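Local coordinates for Cag pathogenicity island protein (Cag10) (Helicobacter pylori 26695, PDB 6IQT) that probably serves, as a VirB8 homologue, as a membrane-tethered assembly component of the Cag type IV secretion system, this chain being probably its periplasmic domain, at residues 84-89 / 111-116; 93-98 / 106-111; 127-132 / 159-164; 133-138 / 152-157. One frame throughout, in Å; residues are numbered along the deposited sequence.

Contact 1. Residues 84-89 / 111-116; sequences VRAEAI and ITIKIT
R85, E87 and K114 gather their charged ends over one face of an antiparallel strand pair. E87 and K114 lie side by side, both with CG anti to the backbone N; the lysine then bends at its last two torsions and brings NZ back to a weak, 3.5 Å salt bridge with E87 OE1. The same oxygen takes a shorter bond, 3.0 Å, from R85 NH2, on its anti side and tilted out of the carboxylate plane. Both cations meet OE1, and R85 NH1 and K114 NZ come within 3.0 Å, a like-charge approach that the shared carboxylate probably offsets. R85 also runs alongside T116, whose OG1 lies at the guanidinium edge and receives a weak bond from NH1. On the other face A86 and A88 are small, and I113 and I115 pack against them; the tightest touch is V84 CG1 on I115 CG2 at 3.4 Å. F43 of helix 30-43 covers A88 and I113 there. Paired backbone bonds join R85 with T116, E87 with K114 and I89 with T112. A largely polar face (R85, E87, K114, T112, T116) backed by an apolar, helix-covered one is characteristic of the curved antiparallel sheet of the NTF2-like VirB8 fold.

Contact 2. Residues 93-98 / 106-111; sequences NIQREK and RLTFFI
E97 and R106 face each other as a hydrogen-bonded pair near the turn of an antiparallel beta hairpin, the one formed by strands 84-98 and 105-117 of the VirB8 sheet. The arginine carries most of the polar contact. Its CB sits 3.6 Å from E97 O, the carbonyl that also accepts the R106 backbone N-H. CG leaves anti to the backbone N (chi1 -171°) and packs on T132 and Y134 of the next strand, after which the chain bends at chi2 and chi3, and the guanidinium lies beside the E97 side chain. NH1 rests 3.5 Å from E97 CB and gives a 2.8 Å bond to E97 OE2, reaching the anti lone pair of that oxygen. OE2 lies at the guanidinium edge, the carboxylate plane turned 89° from it, and takes bonds from both NH1 and NH2, the latter weak. NH2 has a second acid to bind, D52 of the second subunit, and this places the ion pair at the dimer interface, where I148 of that subunit also packs on E97 and Q95.

On the opposite face L107 CD2 touches both R96 CB, at 3.6 Å, and I94 CG2, at 3.9 Å, and also lies over one face of the R96 guanidinium. That guanidinium is held mainly by its salt bridge to D32 of helix 30-43, the helix that covers L107 as well. Q95 and T108 exchange both backbone bonds, and a water joins their outer side: it accepts from Q95 NE2 at 3.1 Å and donates to T108 O at 3.2 Å.

Contact 3. Residues 127-132 / 159-164; sequences TKKQVT and IQITDL
I159 meets V131 obliquely, its CD1 3.9 Å from V131 CG1. CG1 of I159 is anti to the backbone N (chi1 -166°) and comes 3.3 Å from T132 O, while L42 and F43 of helix 30-43 cover the isoleucine. Q160 then exchanges both backbone bonds with T132. Its end leads away, and CB makes the nearest side-chain approach, 4.2 Å from T132 CB; R53 of the second subunit packs on it. I161 returns to the helix side, where CG2 touches K129 CD and F43 packs on it. This zigzag between a helix-covered face and one met by a partner subunit runs along strand 154-163, an outermost strand of this chain's antiparallel VirB8 sheet, paired here with strand 125-137. T162 lies alongside Q130, and their backbones trade two 2.8 Å bonds. A water bridges this outer face: it donates to Q130 O at 3.0 Å, accepts from Q130 NE2 and also bonds T132 OG1, with weaker links to Q160 O and T162 OG1. K37 of the second subunit packs on Q130 and T162. D163 turns its carboxylate beside the K129 chain. OD1 lies 3.2 Å from K129 CE and forms a salt bridge with NZ, which the bend at chi4 brings round. At the strand's end L164 N bonds K128 O at 3.1 Å, and the leucine CD1 settles 3.9 Å from K129 C.

Contact 4. Residues 133-138 / 152-157; sequences IYYDFA and FGFKVF
F154 forms an aromatic cluster with Y135 and F137, and I133 meets its ring edge, in an antiparallel pairing between strands 125-137 and 154-163 of the VirB8 sheet. The F154 and Y135 side chains cross at about a right angle, yet their ring planes are only 27° apart and strongly offset, with little ring overlap: CE1 of F154 sits over one face of the tyrosine ring, towards its rim, 3.4 Å from Y135 CG. With F137 the pair is T-shaped, the edge of F154 directed at the F137 face with planes at 75°. I133 CD1 closes the edge of the F154 ring at CZ, 3.8 Å away, and also touches V156 CG2. Helix 30-43 covers this face, with A34 and T35 on F154 and V31 on Y135.

Polar contacts are mainly backbone. D136 and K155 exchange both bonds, and the nearly straight F157 N to Y134 O bond (177°) is 2.7 Å long. G153, with positive phi, leads into strand 154-163, and its carbonyl accepts A138 N. The D136 carboxylate turns back on its own strand, OD1 accepting F137 N from above the carboxylate plane. Y134 OH bonds D52 of the second subunit and K155 NZ bonds Q59 O, so both polar ends are held outside this pairing.

Two further carbon contacts flank the D136-K155 pair: F157 CE1 lies 3.9 Å from D136 CB, and A138 CB lies 3.9 Å from K155 CG.

Overall arrangement
After three helices, the chain enters strand 84-98 and turns back as strand 105-117. Contact 2 closes the short loop of this hairpin and is nested inside the longer loop closed by contact 1; the two share I111, with centres about 20 Å apart. Strand 125-137 then pairs with 105-117, so that contacts 1 and 2 are bonded to contact 3, and contact 2 to contact 4, through neighbouring strands. Strand 154-163 returns along 125-137, contact 4 nesting inside contact 3. The two nests follow in series without crossing. Together they hold four strands in sequential order, with helix 30-43 on one face, while contacts 2, 3 and 4 also reach the second subunit.

Contact 1. Residues 84-89 / 111-116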
# COMPACT_ATOMS: atom_id res chain seq x y z
N VAL A 84 -12.56 -20.18 -6.57
CA VAL A 84 -13.04 -18.85 -6.20
C VAL A 84 -12.77 -17.88 -7.34
O VAL A 84 -11.74 -17.97 -8.01
CB VAL A 84 -12.35 -18.34 -4.91
CG1 VAL A 84 -13.17 -17.23 -4.31
CG2 VAL A 84 -12.14 -19.46 -3.90
N ARG A 85 -13.68 -16.92 -7.55
CA ARG A 85 -13.48 -15.83 -8.49
C ARG A 85 -13.53 -14.48 -7.75
O ARG A 85 -14.16 -14.35 -6.70
CB ARG A 85 -14.53 -15.86 -9.58
CG ARG A 85 -15.86 -15.25 -9.16
CD ARG A 85 -16.75 -14.93 -10.34
NE ARG A 85 -16.55 -13.60 -10.96
CZ ARG A 85 -16.78 -12.42 -10.39
NH1 ARG A 85 -17.26 -12.37 -9.15
NH2 ARG A 85 -16.54 -11.31 -11.07
N ALA A 86 -12.82 -13.49 -8.30
CA ALA A 86 -12.67 -12.19 -7.62
C ALA A 86 -12.87 -11.05 -8.62
O ALA A 86 -12.27 -11.06 -9.70
CB ALA A 86 -11.28 -12.08 -6.96
N GLU A 87 -13.70 -10.08 -8.25
CA GLU A 87 -13.94 -8.90 -9.09
C GLU A 87 -13.59 -7.66 -8.29
O GLU A 87 -14.15 -7.45 -7.21
CB GLU A 87 -15.39 -8.86 -9.57
CG GLU A 87 -15.81 -7.54 -10.22
CD GLU A 87 -17.26 -7.58 -10.71
OE1 GLU A 87 -17.89 -8.66 -10.66
OE2 GLU A 87 -17.76 -6.52 -11.15
N ALA A 88 -12.70 -6.83 -8.85
CA ALA A 88 -12.13 -5.65 -8.19
C ALA A 88 -12.56 -4.39 -8.94
O ALA A 88 -12.34 -4.27 -10.15
CB ALA A 88 -10.61 -5.74 -8.16
N ILE A 89 -13.17 -3.44 -8.22
CA ILE A 89 -13.67 -2.18 -8.79
C ILE A 89 -13.07 -1.02 -7.99
O ILE A 89 -12.86 -1.13 -6.78
CB ILE A 89 -15.21 -2.11 -8.75
CG1 ILE A 89 -15.71 -1.87 -7.32
CG2 ILE A 89 -15.85 -3.36 -9.38
CD1 ILE A 89 -17.17 -2.21 -7.07
N ILE A 111 -10.75 0.63 -3.24
CA ILE A 111 -11.26 -0.43 -4.10
C ILE A 111 -12.13 -1.37 -3.29
O ILE A 111 -12.01 -1.49 -2.07
CB ILE A 111 -10.15 -1.23 -4.83
CG1 ILE A 111 -9.31 -2.04 -3.84
CG2 ILE A 111 -9.27 -0.32 -5.68
CD1 ILE A 111 -8.41 -3.04 -4.56
N THR A 112 -13.03 -2.04 -3.99
CA THR A 112 -13.86 -3.08 -3.41
C THR A 112 -13.62 -4.34 -4.22
O THR A 112 -13.61 -4.29 -5.45
CB THR A 112 -15.34 -2.67 -3.41
OG1 THR A 112 -15.52 -1.51 -2.57
CG2 THR A 112 -16.21 -3.77 -2.87
N ILE A 113 -13.36 -5.44 -3.54
CA ILE A 113 -13.13 -6.73 -4.18
C ILE A 113 -14.28 -7.66 -3.78
O ILE A 113 -14.50 -7.92 -2.59
CB ILE A 113 -11.77 -7.34 -3.79
CG1 ILE A 113 -10.64 -6.33 -4.05
CG2 ILE A 113 -11.53 -8.64 -4.56
CD1 ILE A 113 -9.25 -6.82 -3.64
N LYS A 114 -15.02 -8.14 -4.77
CA LYS A 114 -16.11 -9.09 -4.53
C LYS A 114 -15.59 -10.50 -4.80
O LYS A 114 -15.16 -10.81 -5.91
CB LYS A 114 -17.33 -8.78 -5.39
CG LYS A 114 -18.52 -9.71 -5.09
CD LYS A 114 -19.79 -9.30 -5.84
CE LYS A 114 -19.57 -9.17 -7.35
NZ LYS A 114 -19.18 -10.46 -7.98
N ILE A 115 -15.60 -11.33 -3.76
CA ILE A 115 -15.12 -12.70 -3.83
C ILE A 115 -16.34 -13.62 -3.77
O ILE A 115 -17.13 -13.56 -2.83
CB ILE A 115 -14.12 -12.99 -2.70
CG1 ILE A 115 -12.77 -12.34 -3.02
CG2 ILE A 115 -13.96 -14.47 -2.48
CD1 ILE A 115 -12.13 -11.62 -1.86
N THR A 116 -16.53 -14.41 -4.82
CA THR A 116 -17.61 -15.39 -4.85
C THR A 116 -17.00 -16.74 -5.18
O THR A 116 -16.43 -16.92 -6.27
CB THR A 116 -18.71 -15.00 -5.85
OG1 THR A 116 -18.17 -14.95 -7.18
CG2 THR A 116 -19.30 -13.63 -5.53

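Contact 2. Residues 93-98 / 106-111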
# COMPACT_ATOMS: atom_id res chain seq x y z
N ASN A 93 -13.84 8.23 -5.74
CA ASN A 93 -13.15 9.15 -6.63
C ASN A 93 -11.64 8.94 -6.51
O ASN A 93 -11.14 8.48 -5.48
CB ASN A 93 -13.54 10.60 -6.30
CG ASN A 93 -13.30 10.97 -4.82
OD1 ASN A 93 -13.92 10.41 -3.92
ND2 ASN A 93 -12.40 11.92 -4.58
N ILE A 94 -10.92 9.24 -7.59
CA ILE A 94 -9.47 9.14 -7.63
C ILE A 94 -8.89 10.52 -7.35
O ILE A 94 -9.17 11.49 -8.08
CB ILE A 94 -8.99 8.62 -9.00
CG1 ILE A 94 -9.55 7.22 -9.28
CG2 ILE A 94 -7.47 8.62 -9.10
CD1 ILE A 94 -9.46 6.84 -10.80
N GLN A 95 -8.06 10.63 -6.31
CA GLN A 95 -7.32 11.85 -6.04
C GLN A 95 -5.91 11.75 -6.57
O GLN A 95 -5.31 10.66 -6.60
CB GLN A 95 -7.31 12.13 -4.53
CG GLN A 95 -8.71 12.22 -3.97
CD GLN A 95 -8.73 12.81 -2.59
OE1 GLN A 95 -8.85 14.02 -2.43
NE2 GLN A 95 -8.61 11.96 -1.58
N ARG A 96 -5.36 12.88 -7.02
CA ARG A 96 -4.09 12.85 -7.71
C ARG A 96 -3.20 13.98 -7.25
O ARG A 96 -3.67 15.07 -6.90
CB ARG A 96 -4.26 12.91 -9.24
CG ARG A 96 -5.01 14.13 -9.77
CD ARG A 96 -5.61 13.78 -11.12
NE ARG A 96 -6.87 13.07 -10.95
CZ ARG A 96 -7.25 12.01 -11.65
NH1 ARG A 96 -6.45 11.51 -12.59
NH2 ARG A 96 -8.42 11.44 -11.40
N GLU A 97 -1.90 13.73 -7.26
CA GLU A 97 -0.93 14.73 -6.85
C GLU A 97 0.41 14.39 -7.50
O GLU A 97 0.85 13.24 -7.43
CB GLU A 97 -0.81 14.77 -5.32
CG GLU A 97 -0.13 16.00 -4.76
CD GLU A 97 -0.56 16.30 -3.31
OE1 GLU A 97 -0.83 17.49 -3.02
OE2 GLU A 97 -0.61 15.37 -2.48
N LYS A 98 1.04 15.39 -8.11
CA LYS A 98 2.40 15.22 -8.61
C LYS A 98 3.36 15.03 -7.43
O LYS A 98 3.28 15.75 -6.43
CB LYS A 98 2.80 16.44 -9.44
CG LYS A 98 4.09 16.26 -10.20
CD LYS A 98 3.92 15.30 -11.35
CE LYS A 98 5.26 14.78 -11.83
NZ LYS A 98 6.21 15.86 -12.25
N ARG A 106 1.10 10.52 -8.05
CA ARG A 106 0.48 9.64 -7.06
C ARG A 106 -1.04 9.69 -7.19
O ARG A 106 -1.63 10.77 -7.18
CB ARG A 106 0.89 10.08 -5.64
CG ARG A 106 0.46 9.11 -4.53
CD ARG A 106 0.01 9.85 -3.28
NE ARG A 106 0.99 10.83 -2.81
CZ ARG A 106 0.69 12.09 -2.53
NH1 ARG A 106 -0.55 12.54 -2.69
NH2 ARG A 106 1.62 12.92 -2.09
N LEU A 107 -1.67 8.53 -7.31
CA LEU A 107 -3.12 8.40 -7.29
C LEU A 107 -3.55 7.70 -6.01
O LEU A 107 -2.90 6.75 -5.57
CB LEU A 107 -3.60 7.60 -8.52
CG LEU A 107 -3.22 8.08 -9.92
CD1 LEU A 107 -3.73 7.10 -10.98
CD2 LEU A 107 -3.79 9.48 -10.19
N THR A 108 -4.63 8.17 -5.38
CA THR A 108 -5.12 7.51 -4.17
C THR A 108 -6.62 7.29 -4.28
O THR A 108 -7.36 8.17 -4.74
CB THR A 108 -4.78 8.34 -2.88
OG1 THR A 108 -5.13 9.71 -3.08
CG2 THR A 108 -3.28 8.29 -2.58
N PHE A 109 -7.08 6.10 -3.90
CA PHE A 109 -8.48 5.76 -4.07
C PHE A 109 -8.77 4.50 -3.26
O PHE A 109 -7.86 3.86 -2.72
CB PHE A 109 -8.85 5.53 -5.55
CG PHE A 109 -7.91 4.60 -6.27
CD1 PHE A 109 -8.15 3.24 -6.29
CD2 PHE A 109 -6.77 5.10 -6.92
CE1 PHE A 109 -7.26 2.37 -6.95
CE2 PHE A 109 -5.90 4.24 -7.58
CZ PHE A 109 -6.15 2.88 -7.59
N PHE A 110 -10.04 4.15 -3.20
CA PHE A 110 -10.48 2.94 -2.52
C PHE A 110 -10.91 1.92 -3.57
O PHE A 110 -11.40 2.29 -4.64
CB PHE A 110 -11.65 3.21 -1.57
CG PHE A 110 -11.28 4.08 -0.38
CD1 PHE A 110 -10.65 3.53 0.73
CD2 PHE A 110 -11.56 5.43 -0.38
CE1 PHE A 110 -10.32 4.32 1.82
CE2 PHE A 110 -11.23 6.22 0.72
CZ PHE A 110 -10.62 5.66 1.81
N ILE A 111 -10.75 0.63 -3.24
CA ILE A 111 -11.26 -0.43 -4.10
C ILE A 111 -12.13 -1.37 -3.29
O ILE A 111 -12.01 -1.49 -2.07
CB ILE A 111 -10.15 -1.23 -4.83
CG1 ILE A 111 -9.31 -2.04 -3.84
CG2 ILE A 111 -9.27 -0.32 -5.68
CD1 ILE A 111 -8.41 -3.04 -4.56
O HOH W 1 -9.48 9.10 -2.57

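Contact 3. Residues 127-132 / 159-164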
# COMPACT_ATOMS: atom_id res chain seq x y z
N THR A 127 -14.23 -7.45 0.30
CA THR A 127 -13.13 -6.82 1.00
C THR A 127 -12.90 -5.43 0.41
O THR A 127 -13.24 -5.16 -0.74
CB THR A 127 -11.85 -7.68 0.95
OG1 THR A 127 -11.28 -7.66 -0.36
CG2 THR A 127 -12.16 -9.13 1.34
N LYS A 128 -12.36 -4.53 1.23
CA LYS A 128 -12.12 -3.15 0.82
C LYS A 128 -10.69 -2.79 1.16
O LYS A 128 -10.16 -3.25 2.18
CB LYS A 128 -13.11 -2.18 1.50
CG LYS A 128 -14.58 -2.34 1.06
CD LYS A 128 -15.56 -1.95 2.16
CE LYS A 128 -16.72 -2.95 2.24
NZ LYS A 128 -16.55 -3.95 3.36
N LYS A 129 -10.06 -1.99 0.30
CA LYS A 129 -8.67 -1.59 0.47
C LYS A 129 -8.53 -0.12 0.08
O LYS A 129 -9.27 0.38 -0.76
CB LYS A 129 -7.71 -2.41 -0.40
CG LYS A 129 -7.55 -3.89 -0.02
CD LYS A 129 -6.83 -4.64 -1.13
CE LYS A 129 -6.30 -5.99 -0.66
NZ LYS A 129 -7.36 -6.76 0.03
N GLN A 130 -7.55 0.55 0.68
CA GLN A 130 -7.12 1.84 0.18
C GLN A 130 -5.82 1.64 -0.58
O GLN A 130 -4.90 0.97 -0.10
CB GLN A 130 -6.92 2.86 1.31
CG GLN A 130 -6.60 4.24 0.76
CD GLN A 130 -5.81 5.09 1.73
OE1 GLN A 130 -6.36 5.98 2.38
NE2 GLN A 130 -4.51 4.83 1.84
N VAL A 131 -5.76 2.18 -1.79
CA VAL A 131 -4.68 1.88 -2.73
C VAL A 131 -4.05 3.18 -3.15
O VAL A 131 -4.76 4.16 -3.44
CB VAL A 131 -5.20 1.10 -3.97
CG1 VAL A 131 -4.11 0.98 -5.04
CG2 VAL A 131 -5.77 -0.26 -3.57
N THR A 132 -2.73 3.18 -3.24
CA THR A 132 -1.93 4.27 -3.79
C THR A 132 -1.10 3.73 -4.94
O THR A 132 -0.37 2.76 -4.77
CB THR A 132 -0.99 4.84 -2.72
OG1 THR A 132 -1.74 5.24 -1.57
CG2 THR A 132 -0.19 6.01 -3.26
N ILE A 159 3.20 0.70 -5.78
CA ILE A 159 1.87 0.61 -5.21
C ILE A 159 2.02 0.47 -3.70
O ILE A 159 3.01 -0.09 -3.20
CB ILE A 159 1.06 -0.57 -5.81
CG1 ILE A 159 -0.42 -0.45 -5.46
CG2 ILE A 159 1.60 -1.92 -5.35
CD1 ILE A 159 -1.29 -1.52 -6.16
N GLN A 160 1.05 0.99 -2.97
CA GLN A 160 0.98 0.83 -1.52
C GLN A 160 -0.47 0.54 -1.18
O GLN A 160 -1.37 1.14 -1.78
CB GLN A 160 1.48 2.07 -0.76
CG GLN A 160 2.99 2.36 -0.94
CD GLN A 160 3.89 1.20 -0.47
OE1 GLN A 160 3.63 0.57 0.56
NE2 GLN A 160 4.95 0.92 -1.24
N ILE A 161 -0.71 -0.38 -0.25
CA ILE A 161 -2.04 -0.91 0.00
C ILE A 161 -2.31 -0.90 1.50
O ILE A 161 -1.44 -1.27 2.30
CB ILE A 161 -2.18 -2.34 -0.55
CG1 ILE A 161 -2.03 -2.34 -2.07
CG2 ILE A 161 -3.51 -2.95 -0.15
CD1 ILE A 161 -1.63 -3.67 -2.63
N THR A 162 -3.52 -0.47 1.88
CA THR A 162 -3.99 -0.52 3.27
C THR A 162 -5.29 -1.32 3.32
O THR A 162 -6.31 -0.89 2.77
CB THR A 162 -4.25 0.88 3.85
OG1 THR A 162 -3.12 1.72 3.64
CG2 THR A 162 -4.55 0.79 5.35
N ASP A 163 -5.27 -2.45 4.01
CA ASP A 163 -6.49 -3.22 4.18
C ASP A 163 -7.42 -2.50 5.15
O ASP A 163 -6.97 -1.91 6.14
CB ASP A 163 -6.17 -4.63 4.68
CG ASP A 163 -5.50 -5.47 3.61
OD1 ASP A 163 -5.73 -5.21 2.41
OD2 ASP A 163 -4.73 -6.39 3.95
N LEU A 164 -8.71 -2.51 4.85
CA LEU A 164 -9.64 -1.69 5.62
C LEU A 164 -10.43 -2.48 6.67
O LEU A 164 -11.27 -1.89 7.35
CB LEU A 164 -10.58 -0.95 4.68
CG LEU A 164 -9.82 0.17 3.95
CD1 LEU A 164 -10.76 1.03 3.12
CD2 LEU A 164 -9.03 1.01 4.95
O HOH W 2 -2.72 2.88 0.51

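Contact 4. Residues 133-138 / 152-157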
# COMPACT_ATOMS: atom_id res chain seq x y z
N ILE A 133 -1.17 4.36 -6.11
CA ILE A 133 -0.27 3.94 -7.18
C ILE A 133 0.53 5.14 -7.66
O ILE A 133 0.07 6.29 -7.63
CB ILE A 133 -0.97 3.25 -8.38
CG1 ILE A 133 -1.73 4.25 -9.23
CG2 ILE A 133 -1.86 2.05 -7.97
CD1 ILE A 133 -1.73 3.87 -10.70
N TYR A 134 1.74 4.86 -8.13
CA TYR A 134 2.61 5.87 -8.73
C TYR A 134 2.79 5.51 -10.19
O TYR A 134 3.11 4.36 -10.51
CB TYR A 134 3.95 5.91 -8.00
CG TYR A 134 3.85 6.27 -6.53
CD1 TYR A 134 3.47 5.33 -5.58
CD2 TYR A 134 4.11 7.56 -6.10
CE1 TYR A 134 3.38 5.67 -4.22
CE2 TYR A 134 4.00 7.91 -4.77
CZ TYR A 134 3.64 6.97 -3.84
OH TYR A 134 3.55 7.34 -2.51
N TYR A 135 2.60 6.49 -11.09
CA TYR A 135 2.64 6.18 -12.51
C TYR A 135 3.38 7.27 -13.28
O TYR A 135 3.54 8.41 -12.82
CB TYR A 135 1.22 5.99 -13.11
CG TYR A 135 0.50 7.29 -13.34
CD1 TYR A 135 -0.28 7.85 -12.34
CD2 TYR A 135 0.63 7.99 -14.55
CE1 TYR A 135 -0.94 9.06 -12.53
CE2 TYR A 135 -0.01 9.21 -14.74
CZ TYR A 135 -0.78 9.75 -13.73
OH TYR A 135 -1.43 10.95 -13.92
N ASP A 136 3.80 6.90 -14.49
CA ASP A 136 4.22 7.85 -15.50
C ASP A 136 3.90 7.24 -16.85
O ASP A 136 3.53 6.06 -16.94
CB ASP A 136 5.70 8.20 -15.35
CG ASP A 136 6.10 9.48 -16.10
OD1 ASP A 136 5.24 10.14 -16.73
OD2 ASP A 136 7.30 9.82 -16.04
N PHE A 137 4.00 8.04 -17.92
CA PHE A 137 3.79 7.54 -19.27
C PHE A 137 5.14 7.22 -19.91
O PHE A 137 6.07 8.03 -19.84
CB PHE A 137 3.01 8.55 -20.13
CG PHE A 137 1.54 8.57 -19.84
CD1 PHE A 137 0.69 7.67 -20.46
CD2 PHE A 137 1.01 9.47 -18.94
CE1 PHE A 137 -0.67 7.68 -20.19
CE2 PHE A 137 -0.35 9.48 -18.66
CZ PHE A 137 -1.19 8.59 -19.29
N ALA A 138 5.24 6.05 -20.54
CA ALA A 138 6.49 5.60 -21.15
C ALA A 138 6.86 6.46 -22.36
O ALA A 138 6.29 6.29 -23.44
CB ALA A 138 6.38 4.14 -21.56
N PHE A 152 -1.22 3.73 -24.97
CA PHE A 152 -0.65 5.03 -24.68
C PHE A 152 0.47 4.95 -23.65
O PHE A 152 0.96 5.99 -23.19
CB PHE A 152 -1.76 6.00 -24.24
CG PHE A 152 -2.81 6.24 -25.31
CD1 PHE A 152 -2.45 6.31 -26.64
CD2 PHE A 152 -4.15 6.35 -24.98
CE1 PHE A 152 -3.41 6.52 -27.64
CE2 PHE A 152 -5.11 6.54 -25.97
CZ PHE A 152 -4.74 6.63 -27.30
N GLY A 153 0.90 3.75 -23.29
CA GLY A 153 2.05 3.57 -22.41
C GLY A 153 1.89 4.06 -20.98
O GLY A 153 2.84 4.61 -20.42
N PHE A 154 0.72 3.88 -20.37
CA PHE A 154 0.57 4.12 -18.93
C PHE A 154 1.37 3.07 -18.16
O PHE A 154 1.14 1.86 -18.35
CB PHE A 154 -0.91 4.05 -18.56
CG PHE A 154 -1.20 4.24 -17.10
CD1 PHE A 154 -1.43 5.51 -16.59
CD2 PHE A 154 -1.34 3.15 -16.26
CE1 PHE A 154 -1.75 5.70 -15.26
CE2 PHE A 154 -1.66 3.34 -14.91
CZ PHE A 154 -1.86 4.61 -14.41
N LYS A 155 2.30 3.50 -17.30
CA LYS A 155 3.15 2.56 -16.57
C LYS A 155 3.12 2.81 -15.07
O LYS A 155 3.40 3.93 -14.62
CB LYS A 155 4.60 2.64 -17.05
CG LYS A 155 4.77 2.34 -18.54
CD LYS A 155 4.44 0.90 -18.85
CE LYS A 155 4.70 0.64 -20.35
NZ LYS A 155 4.39 -0.77 -20.78
N VAL A 156 2.84 1.76 -14.30
CA VAL A 156 2.85 1.81 -12.83
C VAL A 156 4.26 1.55 -12.33
O VAL A 156 4.91 0.59 -12.76
CB VAL A 156 1.86 0.79 -12.24
CG1 VAL A 156 1.93 0.78 -10.71
CG2 VAL A 156 0.43 1.11 -12.72
N PHE A 157 4.73 2.39 -11.41
CA PHE A 157 6.07 2.24 -10.85
C PHE A 157 6.07 1.74 -9.42
O PHE A 157 7.09 1.21 -8.97
CB PHE A 157 6.82 3.57 -10.88
CG PHE A 157 7.34 3.93 -12.24
CD1 PHE A 157 6.46 4.29 -13.26
CD2 PHE A 157 8.70 3.91 -12.50
CE1 PHE A 157 6.94 4.62 -14.53
CE2 PHE A 157 9.19 4.25 -13.77
CZ PHE A 157 8.30 4.61 -14.79